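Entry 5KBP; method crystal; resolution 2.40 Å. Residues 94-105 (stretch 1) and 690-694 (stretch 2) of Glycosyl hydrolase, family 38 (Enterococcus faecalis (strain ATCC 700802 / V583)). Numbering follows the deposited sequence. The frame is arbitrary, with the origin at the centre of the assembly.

Stretch 1 (94-105) DDFLISSESNVR
Stretch 2, residues 690-694: DSIYE

The most unusual feature of this contact is the way Tyr693, on a backbone in the left-handed region (phi/psi 54/39), grips the first turn of a helix at three points. Its ring lies against Ser100, its hydroxyl meets Glu101, and its own amide nitrogen binds Ser100 as well. Almost six hundred residues separate the two stretches in sequence.

Stretch 1 runs as a loop from Asp94 to Ser99 and is helical from Ser100 to Arg105, with phi/psi near -65/-40. Asp94 OD1 (chi1 t) accepts from Leu97 N, 2.9 Å away. Ser99, with psi 165 and chi1 p, is the N-cap: Ser99 OG accepts from Ser102 N at 3.1 Å, satisfying an amide that has no helical carbonyl before it. Stretch 2 makes no regular helix or strand; Ser691 is at phi/psi -120/-139.

Ser100 sits closest to Ile692, with 4.8 Å between their CA atoms, and its CA-to-CB bond points toward stretch 2. With chi1 m, Ser100 OG accepts from Tyr693 N at 3.1 Å (N-H...O angle 144°), while Ser100 CB lies 3.5 Å from the centroid of the Tyr693 ring, 10° off the normal, a CH-pi contact over the face. A small residue with a hydroxyl suits this place, allowing both the close ring packing and the polar bond.

Tyr693 has chi1 m and chi2 -66°. Tyr693 OH donates to Glu101 OE2 at 2.7 Å, a short bond near the ring plane. The CA-to-CB bond of Glu101 points away overall, but chi1 m, chi2 m and chi3 -37° bring its end back to the tyrosine. Glu101 OE1 forms a salt bridge with Arg105 NE at 3.0 Å, one helical turn on, and accepts from Arg105 NH1 at 3.2 Å; both carboxylate oxygens have further partners elsewhere in the structure. Val104 (chi1 t) adds apolar packing, Val104 CG2 lying 3.7 Å from Tyr693 CE2.

Ile692 has phi/psi -101/106. Its m, m rotamer carries Ile692 CD1 to 3.3 Å from Ile98 O and 3.7 Å from Asn103 ND2, where an apolar side chain fills the space; Ile692 CG1 is 3.7 Å from Asp95 O. Asn103 ND2 also makes a weak hydrogen bond to Ser99 O at 2.8 Å.

At the far end, Phe96 and Ser691 have CA atoms 6.7 Å apart. Phe96 (chi1 m, chi2 -73°) presents its ring edge, Phe96 CE1, to Ser691 OG at 3.4 Å. That hydroxyl (chi1 t) is buried without a polar partner. Separately, Ser691 N donates to Glu694 O at 2.8 Å.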

ATOM      1  N   ASP A  94      14.200   8.995  11.876  1.00 51.22           N
ATOM      2  CA  ASP A  94      15.565   9.365  11.543  1.00 54.26           C
ATOM      3  C   ASP A  94      15.649  10.885  11.509  1.00 51.80           C
ATOM      4  O   ASP A  94      14.828  11.541  10.859  1.00 47.41           O
ATOM      5  CB  ASP A  94      15.991   8.776  10.199  1.00 55.90           C
ATOM      6  CG  ASP A  94      17.422   9.130   9.837  1.00 65.23           C
ATOM      7  OD1 ASP A  94      17.644  10.231   9.291  1.00 70.98           O
ATOM      8  OD2 ASP A  94      18.325   8.313  10.108  1.00 69.36           O
ATOM      9  N   ASP A  95      16.637  11.440  12.210  1.00 61.42           N
ATOM     10  CA  ASP A  95      16.690  12.888  12.394  1.00 61.31           C
ATOM     11  C   ASP A  95      16.941  13.615  11.079  1.00 55.96           C
ATOM     12  O   ASP A  95      16.187  14.520  10.705  1.00 52.91           O
ATOM     13  CB  ASP A  95      17.763  13.245  13.423  1.00 77.80           C
ATOM     14  CG  ASP A  95      17.253  13.156  14.850  1.00 92.04           C
ATOM     15  OD1 ASP A  95      16.019  13.099  15.034  1.00 96.38           O
ATOM     16  OD2 ASP A  95      18.081  13.152  15.785  1.00 98.53           O
ATOM     17  N   PHE A  96      17.993  13.228  10.356  1.00 53.89           N
ATOM     18  CA  PHE A  96      18.441  14.008   9.210  1.00 53.85           C
ATOM     19  C   PHE A  96      17.642  13.746   7.940  1.00 52.53           C
ATOM     20  O   PHE A  96      17.634  14.601   7.048  1.00 59.10           O
ATOM     21  CB  PHE A  96      19.924  13.735   8.939  1.00 56.28           C
ATOM     22  CG  PHE A  96      20.838  14.213  10.030  1.00 66.52           C
ATOM     23  CD1 PHE A  96      21.081  15.567  10.202  1.00 67.18           C
ATOM     24  CD2 PHE A  96      21.462  13.312  10.877  1.00 68.50           C
ATOM     25  CE1 PHE A  96      21.922  16.014  11.203  1.00 65.63           C
ATOM     26  CE2 PHE A  96      22.307  13.753  11.880  1.00 71.77           C
ATOM     27  CZ  PHE A  96      22.537  15.106  12.042  1.00 70.52           C
ATOM     28  N   LEU A  97      16.971  12.601   7.830  1.00 47.63           N
ATOM     29  CA  LEU A  97      16.328  12.219   6.579  1.00 49.65           C
ATOM     30  C   LEU A  97      14.879  12.682   6.466  1.00 51.77           C
ATOM     31  O   LEU A  97      14.240  12.407   5.446  1.00 55.45           O
ATOM     32  CB  LEU A  97      16.400  10.701   6.389  1.00 48.06           C
ATOM     33  CG  LEU A  97      17.787  10.180   6.011  1.00 51.80           C
ATOM     34  CD1 LEU A  97      17.756   8.681   5.772  1.00 56.16           C
ATOM     35  CD2 LEU A  97      18.295  10.913   4.781  1.00 52.44           C
ATOM     36  N   ILE A  98      14.344  13.370   7.472  1.00 49.11           N
ATOM     37  CA  ILE A  98      13.016  13.958   7.373  1.00 48.58           C
ATOM     38  C   ILE A  98      13.142  15.468   7.531  1.00 52.49           C
ATOM     39  O   ILE A  98      14.119  15.982   8.081  1.00 50.21           O
ATOM     40  CB  ILE A  98      12.025  13.377   8.403  1.00 39.34           C
ATOM     41  CG1 ILE A  98      12.368  13.844   9.816  1.00 39.22           C
ATOM     42  CG2 ILE A  98      12.017  11.860   8.331  1.00 34.29           C
ATOM     43  CD1 ILE A  98      11.348  13.418  10.849  1.00 35.42           C
ATOM     44  N   SER A  99      12.132  16.178   7.036  1.00 51.40           N
ATOM     45  CA  SER A  99      12.187  17.632   6.994  1.00 51.25           C
ATOM     46  C   SER A  99      12.192  18.222   8.400  1.00 45.29           C
ATOM     47  O   SER A  99      11.896  17.550   9.393  1.00 51.38           O
ATOM     48  CB  SER A  99      11.007  18.193   6.198  1.00 56.67           C
ATOM     49  OG  SER A  99       9.777  17.921   6.845  1.00 54.62           O
ATOM     50  N   SER A 100      12.544  19.508   8.470  1.00 40.83           N
ATOM     51  CA  SER A 100      12.564  20.212   9.747  1.00 47.36           C
ATOM     52  C   SER A 100      11.185  20.215  10.393  1.00 45.31           C
ATOM     53  O   SER A 100      11.046  19.945  11.592  1.00 48.96           O
ATOM     54  CB  SER A 100      13.066  21.643   9.544  1.00 41.20           C
ATOM     55  OG  SER A 100      14.388  21.655   9.038  1.00 47.32           O
ATOM     56  N   GLU A 101      10.149  20.516   9.608  1.00 45.54           N
ATOM     57  CA  GLU A 101       8.793  20.532  10.146  1.00 41.33           C
ATOM     58  C   GLU A 101       8.334  19.136  10.543  1.00 44.94           C
ATOM     59  O   GLU A 101       7.633  18.975  11.548  1.00 50.79           O
ATOM     60  CB  GLU A 101       7.831  21.146   9.132  1.00 42.13           C
ATOM     61  CG  GLU A 101       7.903  22.658   9.060  1.00 50.89           C
ATOM     62  CD  GLU A 101       7.460  23.318  10.351  1.00 50.69           C
ATOM     63  OE1 GLU A 101       6.510  22.811  10.985  1.00 42.90           O
ATOM     64  OE2 GLU A 101       8.064  24.341  10.734  1.00 50.61           O
ATOM     65  N   SER A 102       8.716  18.114   9.770  1.00 47.97           N
ATOM     66  CA  SER A 102       8.311  16.749  10.098  1.00 49.12           C
ATOM     67  C   SER A 102       8.814  16.336  11.477  1.00 40.49           C
ATOM     68  O   SER A 102       8.133  15.596  12.197  1.00 42.25           O
ATOM     69  CB  SER A 102       8.817  15.779   9.034  1.00 43.94           C
ATOM     70  OG  SER A 102       8.166  16.001   7.797  1.00 40.97           O
ATOM     71  N   ASN A 103      10.003  16.806  11.861  1.00 39.97           N
ATOM     72  CA  ASN A 103      10.487  16.564  13.215  1.00 45.80           C
ATOM     73  C   ASN A 103       9.598  17.245  14.245  1.00 47.32           C
ATOM     74  O   ASN A 103       9.353  16.694  15.325  1.00 42.12           O
ATOM     75  CB  ASN A 103      11.930  17.046  13.349  1.00 46.55           C
ATOM     76  CG  ASN A 103      12.916  16.120  12.666  1.00 55.37           C
ATOM     77  OD1 ASN A 103      13.181  15.019  13.149  1.00 59.80           O
ATOM     78  ND2 ASN A 103      13.472  16.563  11.545  1.00 48.77           N
ATOM     79  N   VAL A 104       9.106  18.444  13.930  1.00 50.06           N
ATOM     80  CA  VAL A 104       8.237  19.164  14.856  1.00 40.81           C
ATOM     81  C   VAL A 104       6.848  18.536  14.894  1.00 39.88           C
ATOM     82  O   VAL A 104       6.252  18.386  15.967  1.00 42.05           O
ATOM     83  CB  VAL A 104       8.184  20.656  14.477  1.00 48.43           C
ATOM     84  CG1 VAL A 104       6.990  21.337  15.125  1.00 46.95           C
ATOM     85  CG2 VAL A 104       9.480  21.351  14.880  1.00 49.10           C
ATOM     86  N   ARG A 105       6.312  18.150  13.731  1.00 45.03           N
ATOM     87  CA  ARG A 105       5.005  17.500  13.708  1.00 45.08           C
ATOM     88  C   ARG A 105       5.024  16.186  14.473  1.00 45.09           C
ATOM     89  O   ARG A 105       3.999  15.777  15.031  1.00 49.38           O
ATOM     90  CB  ARG A 105       4.549  17.259  12.269  1.00 37.24           C
ATOM     91  CG  ARG A 105       4.607  18.484  11.374  1.00 39.68           C
ATOM     92  CD  ARG A 105       3.962  19.696  12.025  1.00 37.50           C
ATOM     93  NE  ARG A 105       4.184  20.911  11.248  1.00 41.51           N
ATOM     94  CZ  ARG A 105       3.381  21.336  10.277  1.00 46.84           C
ATOM     95  NH1 ARG A 105       3.661  22.453   9.622  1.00 39.58           N
ATOM     96  NH2 ARG A 105       2.296  20.642   9.963  1.00 47.43           N
ATOM     97  N   ASP A 690      22.640  22.152   4.620  1.00 49.54           N
ATOM     98  CA  ASP A 690      21.325  22.357   5.209  1.00 55.44           C
ATOM     99  C   ASP A 690      20.961  21.173   6.095  1.00 55.82           C
ATOM    100  O   ASP A 690      20.988  20.022   5.653  1.00 60.54           O
ATOM    101  CB  ASP A 690      20.276  22.540   4.114  1.00 57.70           C
ATOM    102  CG  ASP A 690      18.940  23.005   4.660  1.00 62.36           C
ATOM    103  OD1 ASP A 690      18.936  23.823   5.602  1.00 61.48           O
ATOM    104  OD2 ASP A 690      17.895  22.555   4.149  1.00 64.04           O
ATOM    105  N   SER A 691      20.623  21.459   7.351  1.00 51.89           N
ATOM    106  CA  SER A 691      20.202  20.415   8.277  1.00 48.03           C
ATOM    107  C   SER A 691      18.791  20.693   8.777  1.00 48.88           C
ATOM    108  O   SER A 691      17.922  21.105   8.003  1.00 50.06           O
ATOM    109  CB  SER A 691      21.179  20.307   9.449  1.00 48.53           C
ATOM    110  OG  SER A 691      20.904  19.160  10.234  1.00 48.22           O
ATOM    111  N   ILE A 692      18.552  20.478  10.066  1.00 44.72           N
ATOM    112  CA  ILE A 692      17.235  20.657  10.664  1.00 43.02           C
ATOM    113  C   ILE A 692      17.228  21.998  11.385  1.00 38.59           C
ATOM    114  O   ILE A 692      17.816  22.135  12.463  1.00 42.03           O
ATOM    115  CB  ILE A 692      16.886  19.507  11.615  1.00 39.51           C
ATOM    116  CG1 ILE A 692      16.987  18.173  10.876  1.00 37.34           C
ATOM    117  CG2 ILE A 692      15.494  19.705  12.199  1.00 37.87           C
ATOM    118  CD1 ILE A 692      16.156  18.119   9.612  1.00 36.48           C
ATOM    119  N   TYR A 693      16.553  22.984  10.789  1.00 43.05           N
ATOM    120  CA  TYR A 693      16.485  24.342  11.332  1.00 43.35           C
ATOM    121  C   TYR A 693      17.880  24.904  11.588  1.00 45.31           C
ATOM    122  O   TYR A 693      18.121  25.603  12.575  1.00 47.42           O
ATOM    123  CB  TYR A 693      15.647  24.388  12.613  1.00 49.12           C
ATOM    124  CG  TYR A 693      14.184  24.059  12.430  1.00 56.76           C
ATOM    125  CD1 TYR A 693      13.350  24.893  11.699  1.00 57.36           C
ATOM    126  CD2 TYR A 693      13.630  22.927  13.012  1.00 60.27           C
ATOM    127  CE1 TYR A 693      12.009  24.600  11.537  1.00 57.63           C
ATOM    128  CE2 TYR A 693      12.289  22.626  12.859  1.00 60.88           C
ATOM    129  CZ  TYR A 693      11.483  23.466  12.120  1.00 56.14           C
ATOM    130  OH  TYR A 693      10.148  23.173  11.962  1.00 49.88           O
ATOM    131  N   GLU A 694      18.811  24.602  10.684  1.00 44.96           N
ATOM    132  CA  GLU A 694      20.210  24.903  10.948  1.00 56.62           C
ATOM    133  C   GLU A 694      21.017  24.772   9.666  1.00 62.37           C
ATOM    134  O   GLU A 694      20.824  23.827   8.898  1.00 58.35           O
ATOM    135  CB  GLU A 694      20.765  23.958  12.025  1.00 56.53           C
ATOM    136  CG  GLU A 694      22.275  23.920  12.137  1.00 60.26           C
ATOM    137  CD  GLU A 694      22.746  22.874  13.129  1.00 66.95           C
ATOM    138  OE1 GLU A 694      23.633  23.186  13.949  1.00 67.31           O
ATOM    139  OE2 GLU A 694      22.218  21.743  13.092  1.00 71.97           O
TER